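Local structure of protein-glutaminase (Chryseobacterium proteolyticum, 2ZK9) at residues A[1-6]-A[54-59]; A[43-47]-A[139-143]. The protein probably deamidates glutamine side chains in proteins, hydrolysing the amide to leave glutamate and release ammonia. All coordinates share one frame. Where two conformers were deposited one is given. Residues are numbered along the deposited sequence.

Contact 1: A[1-6]-A[54-59]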
loop_
_atom_site.group_PDB
_atom_site.type_symbol
_atom_site.label_atom_id
_atom_site.label_comp_id
_atom_site.label_asym_id
_atom_site.label_seq_id
_atom_site.Cartn_x
_atom_site.Cartn_y
_atom_site.Cartn_z
ATOM N N LEU A 1 -10.927 -10.123 -15.759
ATOM C CA LEU A 1 -9.899 -9.561 -14.909
ATOM C C LEU A 1 -8.617 -9.317 -15.732
ATOM O O LEU A 1 -8.118 -10.229 -16.386
ATOM C CB LEU A 1 -9.711 -10.507 -13.680
ATOM C CG LEU A 1 -8.826 -9.934 -12.587
ATOM C CD1 LEU A 1 -9.416 -8.669 -11.948
ATOM C CD2 LEU A 1 -8.563 -10.946 -11.466
ATOM N N ALA A 2 -8.124 -8.076 -15.753
ATOM C CA ALA A 2 -6.982 -7.690 -16.571
ATOM C C ALA A 2 -5.794 -7.245 -15.738
ATOM O O ALA A 2 -5.960 -6.404 -14.851
ATOM C CB ALA A 2 -7.333 -6.559 -17.528
ATOM N N SER A 3 -4.606 -7.750 -16.011
ATOM C CA SER A 3 -3.392 -7.404 -15.273
ATOM C C SER A 3 -2.749 -6.099 -15.735
ATOM O O SER A 3 -1.877 -5.596 -15.035
ATOM C CB SER A 3 -2.309 -8.471 -15.452
ATOM O OG SER A 3 -2.675 -9.563 -14.607
ATOM N N VAL A 4 -3.141 -5.630 -16.913
ATOM C CA VAL A 4 -2.560 -4.414 -17.447
ATOM C C VAL A 4 -3.645 -3.400 -17.691
ATOM O O VAL A 4 -4.596 -3.672 -18.409
ATOM C CB VAL A 4 -1.739 -4.657 -18.735
ATOM C CG1 VAL A 4 -1.153 -3.368 -19.251
ATOM C CG2 VAL A 4 -0.666 -5.696 -18.511
ATOM N N ILE A 5 -3.509 -2.230 -17.099
ATOM C CA ILE A 5 -4.431 -1.099 -17.251
ATOM C C ILE A 5 -4.229 -0.503 -18.619
ATOM O O ILE A 5 -3.075 -0.382 -19.105
ATOM C CB ILE A 5 -4.171 -0.132 -16.088
ATOM C CG1 ILE A 5 -4.849 -0.578 -14.781
ATOM C CG2 ILE A 5 -4.538 1.323 -16.358
ATOM C CD1 ILE A 5 -4.398 -1.913 -14.226
ATOM N N PRO A 6 -5.290 -0.127 -19.344
ATOM C CA PRO A 6 -5.145 0.201 -20.770
ATOM C C PRO A 6 -4.461 1.511 -21.114
ATOM O O PRO A 6 -3.951 1.623 -22.221
ATOM C CB PRO A 6 -6.575 0.234 -21.302
ATOM C CG PRO A 6 -7.422 0.489 -20.075
ATOM C CD PRO A 6 -6.735 -0.253 -18.997
ATOM N N MET A 54 -9.812 -4.225 -8.527
ATOM C CA MET A 54 -10.624 -5.319 -8.952
ATOM C C MET A 54 -12.069 -4.902 -9.204
ATOM O O MET A 54 -12.700 -5.412 -10.125
ATOM C CB MET A 54 -10.520 -6.497 -7.967
ATOM C CG MET A 54 -9.176 -7.162 -7.960
ATOM S SD MET A 54 -9.007 -8.548 -6.865
ATOM C CE MET A 54 -10.128 -9.744 -7.542
ATOM N N ASN A 55 -12.586 -3.991 -8.418
ATOM C CA ASN A 55 -13.923 -3.460 -8.661
ATOM C C ASN A 55 -14.011 -2.942 -10.084
ATOM O O ASN A 55 -15.067 -3.022 -10.685
ATOM C CB ASN A 55 -14.235 -2.416 -7.605
ATOM C CG ASN A 55 -14.569 -2.954 -6.188
ATOM O OD1 ASN A 55 -14.932 -4.145 -6.018
ATOM N ND2 ASN A 55 -14.460 -2.029 -5.259
ATOM N N ASN A 56 -12.925 -2.399 -10.585
ATOM C CA ASN A 56 -12.784 -1.813 -11.903
ATOM C C ASN A 56 -12.394 -2.808 -12.985
ATOM O O ASN A 56 -12.227 -2.415 -14.131
ATOM C CB ASN A 56 -11.715 -0.697 -11.910
ATOM C CG ASN A 56 -12.176 0.628 -11.384
ATOM O OD1 ASN A 56 -12.659 1.556 -12.056
ATOM N ND2 ASN A 56 -12.146 0.804 -10.071
ATOM N N GLY A 57 -12.225 -4.075 -12.654
ATOM C CA GLY A 57 -11.835 -5.115 -13.606
ATOM C C GLY A 57 -10.329 -5.265 -13.775
ATOM O O GLY A 57 -9.940 -5.848 -14.795
ATOM N N TYR A 58 -9.506 -4.799 -12.842
ATOM C CA TYR A 58 -8.062 -4.920 -12.926
ATOM C C TYR A 58 -7.494 -5.649 -11.737
ATOM O O TYR A 58 -7.992 -5.569 -10.610
ATOM C CB TYR A 58 -7.392 -3.524 -13.030
ATOM C CG TYR A 58 -7.937 -2.771 -14.220
ATOM C CD1 TYR A 58 -8.764 -1.680 -14.090
ATOM C CD2 TYR A 58 -7.599 -3.195 -15.491
ATOM C CE1 TYR A 58 -9.258 -1.016 -15.167
ATOM C CE2 TYR A 58 -8.136 -2.571 -16.604
ATOM C CZ TYR A 58 -8.977 -1.468 -16.417
ATOM O OH TYR A 58 -9.481 -0.812 -17.504
ATOM N N ASP A 59 -6.357 -6.303 -11.960
ATOM C CA ASP A 59 -5.526 -6.790 -10.885
ATOM C C ASP A 59 -4.174 -6.050 -10.951
ATOM O O ASP A 59 -3.952 -5.226 -11.842
ATOM C CB ASP A 59 -5.400 -8.308 -10.891
ATOM C CG ASP A 59 -5.133 -8.962 -9.545
ATOM O OD1 ASP A 59 -4.816 -8.241 -8.579
ATOM O OD2 ASP A 59 -5.291 -10.208 -9.437
HETATM O O HOH W 1 -1.896 -3.742 -12.894
#

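Contact 2: A[43-47]-A[139-143]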
loop_
_atom_site.group_PDB
_atom_site.type_symbol
_atom_site.label_atom_id
_atom_site.label_comp_id
_atom_site.label_asym_id
_atom_site.label_seq_id
_atom_site.Cartn_x
_atom_site.Cartn_y
_atom_site.Cartn_z
ATOM N N TYR A 43 -0.222 -3.934 4.927
ATOM C CA TYR A 43 -0.759 -5.103 4.226
ATOM C C TYR A 43 -2.219 -4.904 3.937
ATOM O O TYR A 43 -2.713 -5.265 2.859
ATOM C CB TYR A 43 -0.424 -6.353 5.066
ATOM C CG TYR A 43 -0.825 -6.243 6.504
ATOM C CD1 TYR A 43 -0.005 -5.757 7.502
ATOM C CD2 TYR A 43 -2.116 -6.605 6.886
ATOM C CE1 TYR A 43 -0.413 -5.654 8.831
ATOM C CE2 TYR A 43 -2.539 -6.530 8.166
ATOM C CZ TYR A 43 -1.691 -6.051 9.156
ATOM O OH TYR A 43 -2.160 -5.972 10.450
ATOM N N ALA A 44 -2.973 -4.389 4.916
ATOM C CA ALA A 44 -4.410 -4.156 4.748
ATOM C C ALA A 44 -4.648 -3.020 3.781
ATOM O O ALA A 44 -5.535 -3.085 2.923
ATOM C CB ALA A 44 -5.027 -3.897 6.108
ATOM N N ARG A 45 -3.866 -1.931 3.894
ATOM C CA ARG A 45 -4.049 -0.831 2.940
ATOM C C ARG A 45 -3.844 -1.310 1.512
ATOM O O ARG A 45 -4.578 -0.945 0.609
ATOM C CB ARG A 45 -3.153 0.348 3.272
ATOM C CG ARG A 45 -3.334 0.945 4.661
ATOM C CD ARG A 45 -2.730 2.300 4.812
ATOM N NE ARG A 45 -1.286 2.407 4.496
ATOM C CZ ARG A 45 -0.321 2.100 5.334
ATOM N NH1 ARG A 45 -0.530 1.667 6.556
ATOM N NH2 ARG A 45 0.960 2.202 4.939
ATOM N N ALA A 46 -2.802 -2.128 1.304
ATOM C CA ALA A 46 -2.487 -2.603 -0.048
ATOM C C ALA A 46 -3.571 -3.492 -0.586
ATOM O O ALA A 46 -3.955 -3.413 -1.753
ATOM C CB ALA A 46 -1.131 -3.289 -0.063
ATOM N N HIS A 47 -4.116 -4.392 0.264
ATOM C CA HIS A 47 -5.139 -5.298 -0.214
ATOM C C HIS A 47 -6.451 -4.559 -0.512
ATOM O O HIS A 47 -7.185 -4.947 -1.414
ATOM C CB HIS A 47 -5.340 -6.425 0.809
ATOM C CG HIS A 47 -5.507 -7.771 0.183
ATOM N ND1 HIS A 47 -4.670 -8.214 -0.737
ATOM C CD2 HIS A 47 -6.371 -8.805 0.410
ATOM C CE1 HIS A 47 -4.933 -9.453 -1.088
ATOM N NE2 HIS A 47 -5.996 -9.821 -0.403
ATOM N N GLY A 139 -0.834 -9.933 -6.917
ATOM C CA GLY A 139 -1.625 -9.082 -6.064
ATOM C C GLY A 139 -2.360 -9.787 -4.970
ATOM O O GLY A 139 -2.609 -9.226 -3.891
ATOM N N ASN A 140 -2.742 -11.038 -5.229
ATOM C CA ASN A 140 -3.555 -11.761 -4.239
ATOM C C ASN A 140 -2.766 -12.118 -2.987
ATOM O O ASN A 140 -3.381 -12.486 -1.986
ATOM C CB ASN A 140 -4.280 -12.945 -4.839
ATOM C CG ASN A 140 -3.477 -14.135 -5.184
ATOM O OD1 ASN A 140 -4.132 -15.244 -5.232
ATOM N ND2 ASN A 140 -2.252 -14.020 -5.426
ATOM N N VAL A 141 -1.450 -12.030 -3.002
ATOM C CA VAL A 141 -0.683 -12.282 -1.804
ATOM C C VAL A 141 -0.898 -11.147 -0.815
ATOM O O VAL A 141 -0.648 -9.977 -1.107
ATOM C CB VAL A 141 0.825 -12.434 -2.146
ATOM C CG1 VAL A 141 1.633 -12.554 -0.886
ATOM C CG2 VAL A 141 1.023 -13.648 -3.069
ATOM N N TYR A 142 -1.325 -11.496 0.383
ATOM C CA TYR A 142 -1.555 -10.518 1.442
ATOM C C TYR A 142 -0.270 -10.163 2.159
ATOM O O TYR A 142 0.004 -8.985 2.454
ATOM C CB TYR A 142 -2.534 -11.096 2.411
ATOM C CG TYR A 142 -3.156 -10.167 3.464
ATOM C CD1 TYR A 142 -3.196 -10.559 4.772
ATOM C CD2 TYR A 142 -3.745 -8.959 3.124
ATOM C CE1 TYR A 142 -3.800 -9.751 5.755
ATOM C CE2 TYR A 142 -4.373 -8.188 4.043
ATOM C CZ TYR A 142 -4.406 -8.588 5.360
ATOM O OH TYR A 142 -5.072 -7.769 6.258
ATOM N N TYR A 143 0.545 -11.159 2.458
ATOM C CA TYR A 143 1.851 -10.971 3.089
ATOM C C TYR A 143 2.808 -12.051 2.533
ATOM O O TYR A 143 2.429 -13.197 2.374
ATOM C CB TYR A 143 1.803 -11.040 4.599
ATOM C CG TYR A 143 3.148 -10.972 5.260
ATOM C CD1 TYR A 143 3.916 -9.774 5.229
ATOM C CD2 TYR A 143 3.761 -12.085 5.802
ATOM C CE1 TYR A 143 5.175 -9.703 5.780
ATOM C CE2 TYR A 143 5.003 -12.028 6.373
ATOM C CZ TYR A 143 5.704 -10.834 6.366
ATOM O OH TYR A 143 6.962 -10.842 6.936
HETATM O O HOH W 2 -1.101 -6.840 1.109
HETATM O O HOH W 3 -5.817 -12.698 -0.804
#

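Contact 1: A[1-6]-A[54-59]
The first residues of the chain lie parallel to the segment that leaves helix 42-55, joined to it by a single parallel beta bridge at A2 and Y58. A2 satisfies both of its backbone polar groups here: A2 N donates to G57 O at 3.0 Å, and A2 O accepts from D59 N at 2.9 Å. A2 O also receives a CA-H...O contact from Y58 CA at 3.2 Å. One residue further on the pairing becomes indirect, a water bridging S3 O at 2.8 Å and D59 O at 2.7 Å. G57 ends the helix: its positive phi completes a Schellman motif, with G57 N bonded to M54 O at 2.9 Å, and its carbonyl is left to accept from A2. A CB at these backbone angles would be jammed against the preceding carbonyl O.

Apolar contacts fill in around the bridge. I5 CG1 lies over a face of the Y58 ring, 4.0 Å from its centroid, in a CH-pi contact, while I5 CD1 reaches Y58 CB at 3.6 Å. P6 CD packs on Y58 CE2 at 3.6 Å, and L1 CD1 meets M54 CG at 4.3 Å. The carboxylate of D59 turns to another partner, forming a salt bridge through OD1 with R50, one helical turn before M54. I5 in turn is backbone-bonded to S89 and K91 of strand 82-91. The attachment of this surface-lying N terminus therefore rests on backbone groups, with side chains supplying mainly apolar contact.

Contact 2: A[43-47]-A[139-143]
An aromatic cluster of Y43, H47 and Y142 joins helix 42-55 to the corner at Y142, within the bulged strand 141-144. Consistent with the papain-like clan CA to which the family belongs, the first turns of the helix pack on beta structure. Y43 and H47 stand one helical turn apart, so both can meet the ring of Y142. Y43 turns its edge to the face of Y142 in an offset edge-to-face pair, centroids 5.3 Å apart and planes at 82°. Y142 in turn points its own edge at the face of H47, with centroids 5.1 Å apart and planes at 62°. Y43 CD2 lies 3.4 Å from Y142 CZ, and H47 CG 3.6 Å from Y142 CD2.

No direct hydrogen bond crosses the interface; water does the polar work. One molecule donates to Y43 O at 2.9 Å and to Y142 O at 2.8 Å. Another lies between H47 NE2, at 2.9 Å, and N140 O, at 2.7 Å. H47 ND1 is hydrogen-bonded to K62 NZ, which also binds G139 O and V141 O, so one lysine gathers the imidazole and the loop carbonyls.

The side chain of Y43 is about 4 Å from a bound glycerol, probably from the crystallisation liquor, though such molecules often mark pockets, and about 5 Å from a sodium ion. Y142 and Y143 both face L151 in a classic beta bulge, pairing the corner with strand 150-152. Helix 157-165 also packs on the cluster: its N158 hydrogen-bonds Y142 OH and touches Y43, and T159 packs on H47 and Y142.

Starting from the N terminus, the chain passes through helix 8-19 and helix 42-55 before contact 1 brings residues 54-59 back to residues 1-6, closing a loop of 47 intervening residues without a strand. Contact 2 starts inside that loop, at 43-47, and closes only at 139-143, after 91 residues that include most strands of the five-stranded mixed sheet. The two loops therefore cross rather than nest. Helix 42-55 serves both: contact 1 ties its C-terminal end to the N-terminal segment, contact 2 its first turns to strand 141-144. Although their centres lie about 16 Å apart, the contacts touch, with D59 OD1 packing 4.1 Å from G139 CA.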